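Local coordinates for protein separin (Saccharomyces cerevisiae, PDB 5U1T) that cleaves the MCD1/SCC1 subunit of cohesin as a caspase-like cysteine protease at the onset of anaphase and is held inactive by securin for most of the cell cycle, at residues F951-I962 and T1049-T1057; S795-H803 and C812-S820. One frame throughout, in Å; residues are numbered along the deposited sequence.

Contact 1 (F951-I962 and T1049-T1057); sequences FFKGMFESTLGI and TLTILSNIT
An edge strand of a mixed beta-sheet and the short helix leading into it pack here on the C-terminal end of helix 1036-1054: strand 960-962 crosses the helix at 90°, its Leu960 and Ile962 pointing their side chains toward it, while Met955, Phe951 and Phe956 reach its last turn and the residues that follow. The strand pairs antiparallel with strand 1157-1163 through backbone bonds of Leu960 to Arg1162 and Ile962 to His1160, so the helix covers the border of the sheet. A type I turn from Met955 to Ser958 swings the chain round between the two elements.

Met955 is the long probe. With CG anti to the backbone N (chi1 -173°) and the chain extended beyond it, its CE lies 3.5 Å from Asn1055 CB and also touches Ile1056 CG1. The ring of Phe951 offers its edge to Ile1056, whose CD1 lies near the ring plane, 3.6 Å from Phe951 CE2. In the same way Ile1052 CD1 meets the edge of the Phe956 ring, 3.6 Å from CE1, and also touches Leu960 CD1. Leu960 spreads further, its CB resting on Thr1051 CG2 at 3.8 Å and its CD2 on the amide of Asn1055. Phe1320 of helix 1303-1320 touches both Met955 and Leu960. Ile962 CD1 packs on Leu1050 CG, and Thr1051 OG1 is bonded back to Ser1047 O.

One polar clasp joins strand and helix end. Asn1055 ND2 donates to Thr1051 O at 2.8 Å in a nearly straight bond (178°), which ties the amide back to the last turn of the helix, and the same nitrogen reaches across to Gly961 O, lying in the plane of that carbonyl at 2.9 Å.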
# COMPACT_ATOMS: atom_id res chain seq x y z
N PHE A 951 51.78 -22.15 18.13
CA PHE A 951 52.13 -20.87 18.73
C PHE A 951 50.89 -19.96 18.84
O PHE A 951 50.49 -19.59 19.94
CB PHE A 951 53.26 -20.20 17.94
CG PHE A 951 53.61 -18.81 18.41
CD1 PHE A 951 54.44 -18.61 19.50
CD2 PHE A 951 53.13 -17.70 17.74
CE1 PHE A 951 54.76 -17.34 19.91
CE2 PHE A 951 53.45 -16.43 18.15
CZ PHE A 951 54.27 -16.25 19.24
N PHE A 952 50.25 -19.62 17.73
CA PHE A 952 49.08 -18.74 17.81
C PHE A 952 47.87 -19.40 18.49
O PHE A 952 47.13 -18.74 19.22
CB PHE A 952 48.70 -18.23 16.43
CG PHE A 952 49.75 -17.37 15.81
CD1 PHE A 952 49.81 -16.02 16.10
CD2 PHE A 952 50.68 -17.91 14.93
CE1 PHE A 952 50.78 -15.22 15.53
CE2 PHE A 952 51.65 -17.13 14.36
CZ PHE A 952 51.70 -15.78 14.66
N LYS A 953 47.71 -20.70 18.29
CA LYS A 953 46.65 -21.42 18.98
C LYS A 953 46.75 -21.31 20.49
O LYS A 953 45.74 -21.14 21.18
CB LYS A 953 46.67 -22.88 18.59
CG LYS A 953 45.36 -23.57 18.91
CD LYS A 953 45.56 -24.74 19.85
CE LYS A 953 44.28 -25.56 19.92
NZ LYS A 953 43.58 -25.48 18.59
N GLY A 954 47.98 -21.41 21.00
CA GLY A 954 48.23 -21.28 22.42
C GLY A 954 48.03 -19.85 22.90
O GLY A 954 47.50 -19.62 23.97
N MET A 955 48.38 -18.92 22.06
CA MET A 955 48.21 -17.55 22.39
C MET A 955 46.77 -17.18 22.55
O MET A 955 46.44 -16.38 23.37
CB MET A 955 48.82 -16.73 21.30
CG MET A 955 48.86 -15.26 21.58
SD MET A 955 49.61 -14.52 20.17
CE MET A 955 49.67 -12.86 20.74
N PHE A 956 45.90 -17.78 21.76
CA PHE A 956 44.46 -17.45 21.85
C PHE A 956 43.82 -18.08 23.08
O PHE A 956 42.70 -17.73 23.44
CB PHE A 956 43.68 -17.90 20.59
CG PHE A 956 44.19 -17.29 19.31
CD1 PHE A 956 44.84 -16.06 19.32
CD2 PHE A 956 44.03 -17.94 18.11
CE1 PHE A 956 45.33 -15.50 18.14
CE2 PHE A 956 44.53 -17.39 16.93
CZ PHE A 956 45.18 -16.17 16.94
N GLU A 957 44.53 -19.01 23.70
CA GLU A 957 44.09 -19.65 24.92
C GLU A 957 44.83 -19.12 26.14
O GLU A 957 44.97 -19.80 27.16
CB GLU A 957 44.29 -21.16 24.82
CG GLU A 957 43.35 -21.83 23.83
CD GLU A 957 43.84 -23.21 23.45
OE1 GLU A 957 44.69 -23.76 24.22
OE2 GLU A 957 43.39 -23.73 22.39
N SER A 958 45.35 -17.90 26.02
CA SER A 958 46.15 -17.31 27.07
C SER A 958 45.59 -15.96 27.41
O SER A 958 45.07 -15.26 26.54
CB SER A 958 47.61 -17.17 26.64
OG SER A 958 48.33 -18.35 26.90
N THR A 959 45.67 -15.65 28.69
CA THR A 959 45.50 -14.32 29.19
C THR A 959 46.42 -13.40 28.45
O THR A 959 47.60 -13.59 28.43
CB THR A 959 45.83 -14.24 30.67
OG1 THR A 959 44.81 -14.89 31.41
CG2 THR A 959 45.87 -12.83 31.09
N LEU A 960 45.85 -12.41 27.81
CA LEU A 960 46.60 -11.50 26.99
C LEU A 960 46.41 -10.11 27.49
O LEU A 960 45.39 -9.78 28.04
CB LEU A 960 46.13 -11.56 25.56
CG LEU A 960 46.57 -12.74 24.73
CD1 LEU A 960 45.95 -12.59 23.37
CD2 LEU A 960 48.06 -12.76 24.62
N GLY A 961 47.38 -9.26 27.26
CA GLY A 961 47.28 -7.90 27.73
C GLY A 961 47.92 -6.88 26.84
O GLY A 961 48.58 -7.19 25.89
N ILE A 962 47.70 -5.63 27.16
CA ILE A 962 48.18 -4.53 26.36
C ILE A 962 48.20 -3.29 27.22
O ILE A 962 47.33 -3.11 28.02
CB ILE A 962 47.29 -4.35 25.12
CG1 ILE A 962 47.68 -3.16 24.30
CG2 ILE A 962 45.84 -4.24 25.50
CD1 ILE A 962 47.51 -3.41 22.83
N THR A 1049 42.40 -7.56 17.57
CA THR A 1049 43.46 -7.45 16.58
C THR A 1049 44.63 -6.63 17.13
O THR A 1049 45.79 -6.98 16.92
CB THR A 1049 42.93 -6.83 15.27
OG1 THR A 1049 41.87 -7.65 14.77
CG2 THR A 1049 44.03 -6.74 14.20
N LEU A 1050 44.33 -5.56 17.85
CA LEU A 1050 45.36 -4.72 18.44
C LEU A 1050 46.13 -5.51 19.50
O LEU A 1050 47.36 -5.43 19.58
CB LEU A 1050 44.75 -3.47 19.07
CG LEU A 1050 45.83 -2.52 19.55
CD1 LEU A 1050 46.67 -2.06 18.37
CD2 LEU A 1050 45.25 -1.34 20.32
N THR A 1051 45.40 -6.27 20.29
CA THR A 1051 45.98 -7.07 21.35
C THR A 1051 46.92 -8.13 20.78
O THR A 1051 48.05 -8.25 21.24
CB THR A 1051 44.89 -7.71 22.20
OG1 THR A 1051 44.08 -6.67 22.77
CG2 THR A 1051 45.49 -8.53 23.31
N ILE A 1052 46.46 -8.90 19.80
CA ILE A 1052 47.36 -9.88 19.16
C ILE A 1052 48.58 -9.20 18.58
O ILE A 1052 49.70 -9.63 18.81
CB ILE A 1052 46.71 -10.66 18.03
CG1 ILE A 1052 45.34 -11.20 18.44
CG2 ILE A 1052 47.64 -11.76 17.59
CD1 ILE A 1052 45.40 -12.17 19.55
N LEU A 1053 48.36 -8.12 17.84
CA LEU A 1053 49.47 -7.42 17.21
C LEU A 1053 50.55 -6.96 18.19
O LEU A 1053 51.74 -7.12 17.93
CB LEU A 1053 48.95 -6.21 16.43
CG LEU A 1053 49.01 -6.43 14.93
CD1 LEU A 1053 48.20 -5.36 14.23
CD2 LEU A 1053 50.44 -6.39 14.47
N SER A 1054 50.13 -6.39 19.32
CA SER A 1054 51.04 -5.78 20.27
C SER A 1054 51.82 -6.80 21.08
O SER A 1054 52.90 -6.50 21.57
CB SER A 1054 50.28 -4.89 21.21
OG SER A 1054 49.22 -5.66 21.72
N ASN A 1055 51.26 -7.99 21.22
CA ASN A 1055 51.96 -9.08 21.88
C ASN A 1055 52.96 -9.80 20.98
O ASN A 1055 53.70 -10.66 21.43
CB ASN A 1055 50.95 -10.08 22.44
CG ASN A 1055 50.37 -9.63 23.75
OD1 ASN A 1055 50.91 -9.93 24.81
ND2 ASN A 1055 49.27 -8.90 23.70
N ILE A 1056 53.00 -9.40 19.70
CA ILE A 1056 53.67 -10.13 18.62
C ILE A 1056 54.75 -9.27 17.94
O ILE A 1056 55.72 -9.78 17.39
CB ILE A 1056 52.58 -10.61 17.60
CG1 ILE A 1056 52.02 -11.96 18.05
CG2 ILE A 1056 53.02 -10.60 16.14
CD1 ILE A 1056 53.04 -12.91 18.50
N THR A 1057 54.58 -7.95 18.03
CA THR A 1057 55.49 -7.00 17.40
C THR A 1057 55.29 -5.66 18.10
O THR A 1057 54.49 -5.56 19.03
CB THR A 1057 55.24 -6.88 15.86
OG1 THR A 1057 56.07 -5.85 15.30
CG2 THR A 1057 53.80 -6.55 15.57

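Contact 2 (S795-H803 and C812-S820); sequences SFFQLIKIH and CEFYSKELS
Tyr815 and Ile800 are the two knobs of a helical hairpin, in which the consecutive helices 782-805 and 809-825 mesh knobs-into-holes; the axes of the short segments approach to 9.3 Å and run antiparallel at 162°. Tyr815 is set among Phe796, Leu799, Ile800 and His803. Leu799 CD1 sits over one face of its ring, 4.2 Å from the centroid and 23° off the normal, a CH-pi contact, while Phe814 CD1 of its own helix covers the opposite face. The Tyr815 hydroxyl is hydrogen-bonded to an acidic side chain of another protein's chain. Ile800 answers among Cys812, Tyr815, Ser816 and Leu819. It slides past Tyr815 in the opposite direction, CG1 3.6 Å from Tyr815 CB, and its CG1 branch, anti to the carbonyl carbon (chi1 -62°), carries CD1 onto the backbone of Ser816. Phe796 lies with one face toward Leu819 CA, its CE1 3.7 Å from Glu818 CB. Phe797, stacked on Phe838 of helix 829-845, turns an edge to Leu819 CD2. Near the connection between the helices, Cys812 SG lies against the first side-chain carbon of His803, 3.6 Å from CB.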
# COMPACT_ATOMS: atom_id res chain seq x y z
N SER A 795 5.64 -0.06 6.78
CA SER A 795 6.01 0.88 7.82
C SER A 795 6.22 0.17 9.16
O SER A 795 7.07 0.59 9.92
CB SER A 795 4.98 2.00 7.93
OG SER A 795 3.89 1.58 8.69
N PHE A 796 5.51 -0.92 9.45
CA PHE A 796 5.89 -1.73 10.62
C PHE A 796 7.28 -2.38 10.48
O PHE A 796 8.11 -2.26 11.37
CB PHE A 796 4.84 -2.80 10.91
CG PHE A 796 3.69 -2.31 11.74
CD1 PHE A 796 3.82 -2.14 13.11
CD2 PHE A 796 2.47 -1.99 11.13
CE1 PHE A 796 2.77 -1.66 13.88
CE2 PHE A 796 1.41 -1.51 11.89
CZ PHE A 796 1.56 -1.35 13.27
N PHE A 797 7.51 -3.08 9.37
CA PHE A 797 8.84 -3.57 9.05
C PHE A 797 9.91 -2.47 9.24
O PHE A 797 10.90 -2.66 9.94
CB PHE A 797 8.89 -4.10 7.60
CG PHE A 797 7.93 -5.23 7.32
CD1 PHE A 797 7.31 -5.93 8.34
CD2 PHE A 797 7.65 -5.60 6.00
CE1 PHE A 797 6.41 -6.98 8.05
CE2 PHE A 797 6.77 -6.63 5.71
CZ PHE A 797 6.15 -7.33 6.73
N GLN A 798 9.69 -1.31 8.64
CA GLN A 798 10.67 -0.25 8.71
C GLN A 798 10.93 0.23 10.14
O GLN A 798 12.08 0.39 10.54
CB GLN A 798 10.23 0.94 7.85
CG GLN A 798 11.38 1.79 7.35
CD GLN A 798 12.55 0.94 6.86
OE1 GLN A 798 12.46 0.24 5.84
NE2 GLN A 798 13.65 0.97 7.61
N LEU A 799 9.87 0.46 10.91
CA LEU A 799 10.01 0.96 12.27
C LEU A 799 10.76 -0.04 13.14
O LEU A 799 11.69 0.33 13.88
CB LEU A 799 8.65 1.27 12.90
CG LEU A 799 8.10 2.68 12.76
CD1 LEU A 799 6.60 2.67 13.05
CD2 LEU A 799 8.78 3.67 13.67
N ILE A 800 10.37 -1.31 13.05
CA ILE A 800 11.05 -2.37 13.78
C ILE A 800 12.52 -2.45 13.36
O ILE A 800 13.39 -2.49 14.21
CB ILE A 800 10.35 -3.72 13.57
CG1 ILE A 800 8.92 -3.65 14.13
CG2 ILE A 800 11.14 -4.82 14.24
CD1 ILE A 800 8.09 -4.94 14.03
N LYS A 801 12.80 -2.44 12.07
CA LYS A 801 14.16 -2.43 11.59
C LYS A 801 14.92 -1.22 12.16
O LYS A 801 16.09 -1.35 12.53
CB LYS A 801 14.20 -2.42 10.06
CG LYS A 801 14.06 -3.79 9.38
CD LYS A 801 13.94 -3.60 7.86
CE LYS A 801 14.55 -4.74 7.04
NZ LYS A 801 14.71 -4.41 5.57
N ILE A 802 14.29 -0.06 12.25
CA ILE A 802 15.01 1.13 12.70
C ILE A 802 15.39 0.99 14.17
O ILE A 802 16.47 1.40 14.60
CB ILE A 802 14.20 2.43 12.50
CG1 ILE A 802 13.94 2.72 11.02
CG2 ILE A 802 14.93 3.62 13.09
CD1 ILE A 802 12.99 3.90 10.80
N HIS A 803 14.52 0.36 14.94
CA HIS A 803 14.73 0.18 16.36
C HIS A 803 15.65 -1.02 16.68
O HIS A 803 16.24 -1.08 17.76
CB HIS A 803 13.39 0.06 17.07
CG HIS A 803 12.61 1.34 17.11
ND1 HIS A 803 12.64 2.20 18.19
CD2 HIS A 803 11.81 1.93 16.19
CE1 HIS A 803 11.88 3.25 17.94
NE2 HIS A 803 11.36 3.11 16.73
N CYS A 812 10.78 -2.41 19.90
CA CYS A 812 10.62 -3.52 18.98
C CYS A 812 9.52 -4.44 19.48
O CYS A 812 8.68 -4.90 18.70
CB CYS A 812 11.93 -4.28 18.82
SG CYS A 812 13.08 -3.47 17.69
N GLU A 813 9.54 -4.70 20.78
CA GLU A 813 8.50 -5.51 21.38
C GLU A 813 7.15 -4.87 21.14
O GLU A 813 6.19 -5.55 20.81
CB GLU A 813 8.74 -5.69 22.87
CG GLU A 813 9.77 -6.73 23.20
CD GLU A 813 9.44 -8.10 22.62
OE1 GLU A 813 10.05 -8.48 21.61
OE2 GLU A 813 8.57 -8.80 23.19
N PHE A 814 7.08 -3.55 21.28
CA PHE A 814 5.80 -2.86 21.15
C PHE A 814 5.24 -3.01 19.74
O PHE A 814 4.07 -3.37 19.53
CB PHE A 814 5.94 -1.38 21.50
CG PHE A 814 4.65 -0.62 21.37
CD1 PHE A 814 4.28 -0.04 20.15
CD2 PHE A 814 3.80 -0.48 22.45
CE1 PHE A 814 3.07 0.66 20.02
CE2 PHE A 814 2.61 0.23 22.33
CZ PHE A 814 2.24 0.79 21.11
N TYR A 815 6.10 -2.72 18.76
CA TYR A 815 5.69 -2.71 17.38
C TYR A 815 5.40 -4.12 16.89
O TYR A 815 4.40 -4.35 16.22
CB TYR A 815 6.76 -2.04 16.54
CG TYR A 815 6.66 -0.55 16.67
CD1 TYR A 815 5.46 0.09 16.45
CD2 TYR A 815 7.75 0.22 17.06
CE1 TYR A 815 5.34 1.45 16.57
CE2 TYR A 815 7.64 1.60 17.18
CZ TYR A 815 6.42 2.20 16.94
OH TYR A 815 6.28 3.56 17.06
N SER A 816 6.26 -5.06 17.26
CA SER A 816 6.10 -6.43 16.81
C SER A 816 4.79 -6.97 17.35
O SER A 816 4.08 -7.71 16.67
CB SER A 816 7.28 -7.31 17.24
OG SER A 816 7.18 -7.74 18.59
N LYS A 817 4.45 -6.57 18.57
CA LYS A 817 3.15 -6.92 19.13
C LYS A 817 1.98 -6.28 18.36
O LYS A 817 0.97 -6.93 18.12
CB LYS A 817 3.11 -6.54 20.60
CG LYS A 817 3.82 -7.53 21.49
CD LYS A 817 4.17 -6.92 22.83
CE LYS A 817 5.07 -7.86 23.64
NZ LYS A 817 5.40 -7.29 25.00
N GLU A 818 2.10 -5.02 17.98
CA GLU A 818 1.04 -4.38 17.24
C GLU A 818 0.87 -5.06 15.90
O GLU A 818 -0.24 -5.32 15.46
CB GLU A 818 1.30 -2.89 17.06
CG GLU A 818 0.98 -2.05 18.28
CD GLU A 818 -0.50 -2.09 18.63
OE1 GLU A 818 -1.32 -1.75 17.74
OE2 GLU A 818 -0.84 -2.49 19.77
N LEU A 819 1.99 -5.38 15.25
CA LEU A 819 1.93 -5.96 13.91
C LEU A 819 1.32 -7.34 13.97
O LEU A 819 0.46 -7.69 13.17
CB LEU A 819 3.33 -6.01 13.29
CG LEU A 819 3.61 -7.09 12.23
CD1 LEU A 819 2.80 -6.83 11.00
CD2 LEU A 819 5.08 -7.08 11.89
N SER A 820 1.78 -8.13 14.94
CA SER A 820 1.33 -9.50 15.10
C SER A 820 -0.20 -9.54 15.21
O SER A 820 -0.87 -10.36 14.56
CB SER A 820 1.98 -10.10 16.33
OG SER A 820 1.87 -11.51 16.34

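In the fold
Both contacts are largely buried, but they serve different parts of an elongated chain. The centre of contact 2 lies about 16 Å from the centre of the chain, and that of contact 1 about 54 Å. Contact 2 joins successive helices of the helical region, only nine residues apart; contact 1 brings together segments 87 residues apart, attaching a helix end to the margin of a sheet. No element is shared, and the nearest atoms of contacts 1 and 2 are about 27 Å apart. Contact 2 has no hydrogen bond between its segments and relies on interlocking aliphatic and aromatic side chains, while Tyr815 bonds its hydroxyl to another protein's chain. Contact 1 adds an asparagine-to-backbone bond, and no other protein chain touches its segments.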